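Local coordinates for GTPase-activating protein GYP1 (Saccharomyces cerevisiae, PDB 1FKM) that stimulates GTP hydrolysis by the Ypt/Rab GTPases Ypt1 and Ypt7, supplying an arginine finger and a glutamine finger to the GTPase through its TBC domain, at residues S208-V211 with K212-A216; A375-W378 with Q379-K383. One frame throughout, in Å; residues are numbered along the deposited sequence. Where two conformers were deposited one is given.

Contact 1 (S208-V211 with K212-A216); sequences SQLV and KRIDA
The flat amide of Q209 meets K212 through its oxygen: OE1 lies 4.1 Å from CD of K212, a loose approach with no bond between them. Q209 is bent about its CB-CG bond (chi2 -69°), which lays its end beside the extended lysine, and the two chains run side by side in the same direction. The carboxylate of D215 points elsewhere: OD1 caps the backbone N of L218 and OD2 hydrogen-bonds to OG of S340. This is a helix-to-helix junction of the TBC domain, where helix 198-214 stops and D215, its first residue to leave helical backbone angles, serves as the N-cap of helix 216-224.

Bonds of the i to i+4 kind persist up to that junction. K212 N donates to S208 O at 3.1 Å, and the amide of D215, although its own phi and psi have left the helix, still gives to V211 O at 2.9 Å with an N-H...O angle of 149°. Between them R213 N reaches Q209 O only weakly (135°). The bond from I214 N to L210 O is less certain, because that oxygen is modelled too close to CD1 of I214; the placement of CD1 is accordingly doubtful.

A firmer apolar contact is made by the other branch of the isoleucine, CG2, which sits 4.2 Å from CD2 of L210. L210 also packs against V329, F330 and A333 of helix 324-338, while V211 leans on F229, and S208 and K212 both touch Y219 of the following helix. Besides its weak amide bond, R213 carries CB and CG past the Q209 carbonyl, CB at 3.5 Å and CG at 3.7 Å from Q209 O. V211 brings CG1 to 4.4 Å from CB of D215.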
loop_
_atom_site.group_PDB
_atom_site.type_symbol
_atom_site.label_atom_id
_atom_site.label_comp_id
_atom_site.label_asym_id
_atom_site.label_seq_id
_atom_site.Cartn_x
_atom_site.Cartn_y
_atom_site.Cartn_z
ATOM N N SER A 208 4.938 18.217 10.151
ATOM C CA SER A 208 4.893 19.204 11.221
ATOM C C SER A 208 5.140 20.609 10.670
ATOM O O SER A 208 4.434 21.563 11.017
ATOM C CB SER A 208 5.960 18.865 12.268
ATOM O OG SER A 208 5.905 19.760 13.357
ATOM N N GLN A 209 6.152 20.727 9.814
ATOM C CA GLN A 209 6.516 22.007 9.212
ATOM C C GLN A 209 5.451 22.495 8.241
ATOM O O GLN A 209 5.165 23.693 8.164
ATOM C CB GLN A 209 7.852 21.883 8.476
ATOM C CG GLN A 209 9.063 21.667 9.378
ATOM C CD GLN A 209 9.404 22.890 10.213
ATOM O OE1 GLN A 209 8.657 23.272 11.114
ATOM N NE2 GLN A 209 10.537 23.515 9.909
ATOM N N LEU A 210 4.872 21.565 7.494
ATOM C CA LEU A 210 3.833 21.896 6.527
ATOM C C LEU A 210 2.626 22.491 7.247
ATOM O O LEU A 210 2.109 23.535 6.850
ATOM C CB LEU A 210 3.394 20.639 5.772
ATOM C CG LEU A 210 3.299 20.679 4.246
ATOM C CD1 LEU A 210 2.551 19.434 3.774
ATOM C CD2 LEU A 210 2.584 21.944 3.777
ATOM N N VAL A 211 2.179 21.821 8.304
ATOM C CA VAL A 211 1.022 22.278 9.064
ATOM C C VAL A 211 1.288 23.609 9.753
ATOM O O VAL A 211 0.394 24.450 9.864
ATOM C CB VAL A 211 0.589 21.222 10.101
ATOM C CG1 VAL A 211 -0.602 21.727 10.903
ATOM C CG2 VAL A 211 0.231 19.928 9.383
ATOM N N LYS A 212 2.518 23.807 10.211
ATOM C CA LYS A 212 2.876 25.058 10.860
ATOM C C LYS A 212 2.710 26.174 9.828
ATOM O O LYS A 212 2.383 27.313 10.168
ATOM C CB LYS A 212 4.326 25.011 11.348
ATOM C CG LYS A 212 4.755 26.263 12.094
ATOM C CD LYS A 212 6.200 26.178 12.548
ATOM C CE LYS A 212 6.615 27.448 13.278
ATOM N NZ LYS A 212 8.037 27.406 13.717
ATOM N N ARG A 213 2.923 25.819 8.563
ATOM C CA ARG A 213 2.816 26.746 7.439
ATOM C C ARG A 213 1.392 27.110 7.024
ATOM O O ARG A 213 1.069 28.287 6.900
ATOM C CB ARG A 213 3.532 26.164 6.216
ATOM C CG ARG A 213 4.929 26.698 5.952
ATOM C CD ARG A 213 5.631 25.841 4.895
ATOM N NE ARG A 213 6.832 26.472 4.352
ATOM C CZ ARG A 213 6.823 27.466 3.468
ATOM N NH1 ARG A 213 5.672 27.949 3.017
ATOM N NH2 ARG A 213 7.965 27.978 3.033
ATOM N N ILE A 214 0.540 26.112 6.806
ATOM C CA ILE A 214 -0.820 26.401 6.354
ATOM C C ILE A 214 -1.902 26.517 7.421
ATOM O O ILE A 214 -3.001 26.990 7.133
ATOM C CB ILE A 214 -1.292 25.382 5.282
ATOM C CG1 ILE A 214 -1.773 24.084 5.935
ATOM C CG2 ILE A 214 -0.158 25.102 4.312
ATOM C CD1 ILE A 214 -0.696 23.275 6.585
ATOM N N ASP A 215 -1.613 26.081 8.643
ATOM C CA ASP A 215 -2.591 26.190 9.723
ATOM C C ASP A 215 -1.860 26.426 11.040
ATOM O O ASP A 215 -1.850 25.566 11.924
ATOM C CB ASP A 215 -3.444 24.922 9.829
ATOM C CG ASP A 215 -4.722 25.146 10.633
ATOM O OD1 ASP A 215 -4.771 26.112 11.429
ATOM O OD2 ASP A 215 -5.677 24.352 10.477
ATOM N N ALA A 216 -1.250 27.603 11.157
ATOM C CA ALA A 216 -0.495 27.978 12.344
ATOM C C ALA A 216 -1.323 27.872 13.618
ATOM O O ALA A 216 -0.799 27.530 14.679
ATOM C CB ALA A 216 0.045 29.396 12.187
#

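Contact 2 (A375-W378 with Q379-K383); sequences AFIW and QSLYK
S380 binds the carbonyl oxygen of F376 twice, through its hydroxyl and through its amide. OG donates to F376 O at 2.8 Å, standing 36° out of the carbonyl plane, and S380 N gives to the same oxygen at 2.9 Å from the opposite face of that plane. The hydroxyl gets there with OG beside its own backbone N (chi1 -60°), which turns it back toward the preceding turn of the helix; the bond belongs to one of the two deposited conformers of S380 and is to that extent doubtful. In that conformer OG also lies over one face of the F376 ring, 3.5 Å above the plane and offset toward the rim.

All this belongs to the last turns of helix 365-382, held by i to i+4 bonds: Q379 N donates to A375 O at 2.9 Å with an N-H...O angle of 161°, and Y382 N to W378 O at 3.0 Å. The F376 ring meets W31 edge-to-face, so that helix 365-382 is joined to a residue near the start of the chain. Q379 extends inward to F327 and E326 of helix 324-338, its NE2 hydrogen-bonded to OE2 of E260. On another side of the helix I377 and L381 lie side by side, with CG2 of I377 4.0 Å from CD1 of L381.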
loop_
_atom_site.group_PDB
_atom_site.type_symbol
_atom_site.label_atom_id
_atom_site.label_comp_id
_atom_site.label_asym_id
_atom_site.label_seq_id
_atom_site.Cartn_x
_atom_site.Cartn_y
_atom_site.Cartn_z
ATOM N N ALA A 375 -4.673 17.230 -1.994
ATOM C CA ALA A 375 -3.252 16.992 -1.761
ATOM C C ALA A 375 -2.448 17.260 -3.031
ATOM O O ALA A 375 -1.313 17.741 -2.968
ATOM C CB ALA A 375 -3.021 15.543 -1.295
ATOM N N PHE A 376 -3.019 16.925 -4.184
ATOM C CA PHE A 376 -2.318 17.149 -5.448
ATOM C C PHE A 376 -2.118 18.638 -5.707
ATOM O O PHE A 376 -1.046 19.070 -6.131
ATOM C CB PHE A 376 -3.087 16.543 -6.622
ATOM C CG PHE A 376 -2.440 16.809 -7.955
ATOM C CD1 PHE A 376 -1.260 16.160 -8.314
ATOM C CD2 PHE A 376 -2.976 17.755 -8.826
ATOM C CE1 PHE A 376 -0.621 16.448 -9.517
ATOM C CE2 PHE A 376 -2.343 18.052 -10.035
ATOM C CZ PHE A 376 -1.161 17.396 -10.379
ATOM N N ILE A 377 -3.163 19.418 -5.465
ATOM C CA ILE A 377 -3.084 20.862 -5.658
ATOM C C ILE A 377 -2.066 21.460 -4.692
ATOM O O ILE A 377 -1.250 22.286 -5.091
ATOM C CB ILE A 377 -4.467 21.529 -5.440
ATOM C CG1 ILE A 377 -5.385 21.178 -6.611
ATOM C CG2 ILE A 377 -4.315 23.045 -5.292
ATOM C CD1 ILE A 377 -6.848 21.481 -6.375
ATOM N N TRP A 378 -2.099 21.042 -3.427
ATOM C CA TRP A 378 -1.154 21.577 -2.447
ATOM C C TRP A 378 0.281 21.266 -2.851
ATOM O O TRP A 378 1.169 22.128 -2.782
ATOM C CB TRP A 378 -1.433 20.998 -1.055
ATOM C CG TRP A 378 -2.720 21.463 -0.463
ATOM C CD1 TRP A 378 -3.715 22.160 -1.095
ATOM C CD2 TRP A 378 -3.171 21.249 0.878
ATOM N NE1 TRP A 378 -4.757 22.390 -0.228
ATOM C CE2 TRP A 378 -4.449 21.841 0.991
ATOM C CE3 TRP A 378 -2.618 20.613 1.999
ATOM C CZ2 TRP A 378 -5.185 21.816 2.180
ATOM C CZ3 TRP A 378 -3.352 20.589 3.186
ATOM C CH2 TRP A 378 -4.619 21.186 3.264
ATOM N N GLN A 379 0.506 20.028 -3.275
ATOM C CA GLN A 379 1.832 19.615 -3.701
ATOM C C GLN A 379 2.295 20.416 -4.918
ATOM O O GLN A 379 3.456 20.809 -5.002
ATOM C CB GLN A 379 1.843 18.118 -4.038
ATOM C CG GLN A 379 3.104 17.664 -4.766
ATOM C CD GLN A 379 3.058 16.200 -5.160
ATOM O OE1 GLN A 379 3.478 15.334 -4.400
ATOM N NE2 GLN A 379 2.527 15.918 -6.345
ATOM N N SER A 380 1.382 20.655 -5.855
ATOM C CA SER A 380 1.715 21.399 -7.066
ATOM C C SER A 380 2.105 22.837 -6.744
ATOM O O SER A 380 3.005 23.400 -7.367
ATOM C CB SER A 380 0.533 21.389 -8.039
ATOM O OG SER A 380 0.192 20.065 -8.415
ATOM N N LEU A 381 1.423 23.428 -5.770
ATOM C CA LEU A 381 1.707 24.795 -5.363
ATOM C C LEU A 381 3.066 24.882 -4.696
ATOM O O LEU A 381 3.829 25.816 -4.944
ATOM C CB LEU A 381 0.627 25.295 -4.401
ATOM C CG LEU A 381 -0.738 25.595 -5.027
ATOM C CD1 LEU A 381 -1.778 25.818 -3.941
ATOM C CD2 LEU A 381 -0.618 26.815 -5.915
ATOM N N TYR A 382 3.372 23.893 -3.862
ATOM C CA TYR A 382 4.631 23.875 -3.139
ATOM C C TYR A 382 5.842 23.715 -4.047
ATOM O O TYR A 382 6.910 24.254 -3.753
ATOM C CB TYR A 382 4.636 22.756 -2.096
ATOM C CG TYR A 382 5.562 23.042 -0.944
ATOM C CD1 TYR A 382 5.191 23.938 0.059
ATOM C CD2 TYR A 382 6.826 22.455 -0.872
ATOM C CE1 TYR A 382 6.053 24.246 1.106
ATOM C CE2 TYR A 382 7.700 22.757 0.174
ATOM C CZ TYR A 382 7.304 23.654 1.159
ATOM O OH TYR A 382 8.154 23.967 2.197
ATOM N N LYS A 383 5.686 22.974 -5.141
ATOM C CA LYS A 383 6.795 22.766 -6.068
ATOM C C LYS A 383 6.994 23.955 -7.006
ATOM O O LYS A 383 6.036 24.738 -7.190
ATOM C CB LYS A 383 6.570 21.497 -6.897
ATOM C CG LYS A 383 6.589 20.216 -6.078
ATOM C CD LYS A 383 6.665 18.973 -6.957
ATOM C CE LYS A 383 5.434 18.814 -7.833
ATOM N NZ LYS A 383 5.472 17.528 -8.591
#

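Contact 1 comes first along the chain, at the end of helix 198-214; contact 2 follows on helix 365-382, the last helix of the model, and the chain between them includes several helices and the unmodelled segment 263-322. Their centres lie about 14 Å apart, on the same side of the centre of the chain. Helix 324-338 links them, since both contacts pack on it, contact 2 also through A375 on V331. The two meet directly as well, with NE of R213 3.6 Å from OH of Y382, a packing approach. Both lie away from the finger residues R96 and Q131; each packs its own helix against helix 324-338 in this all-helical fold.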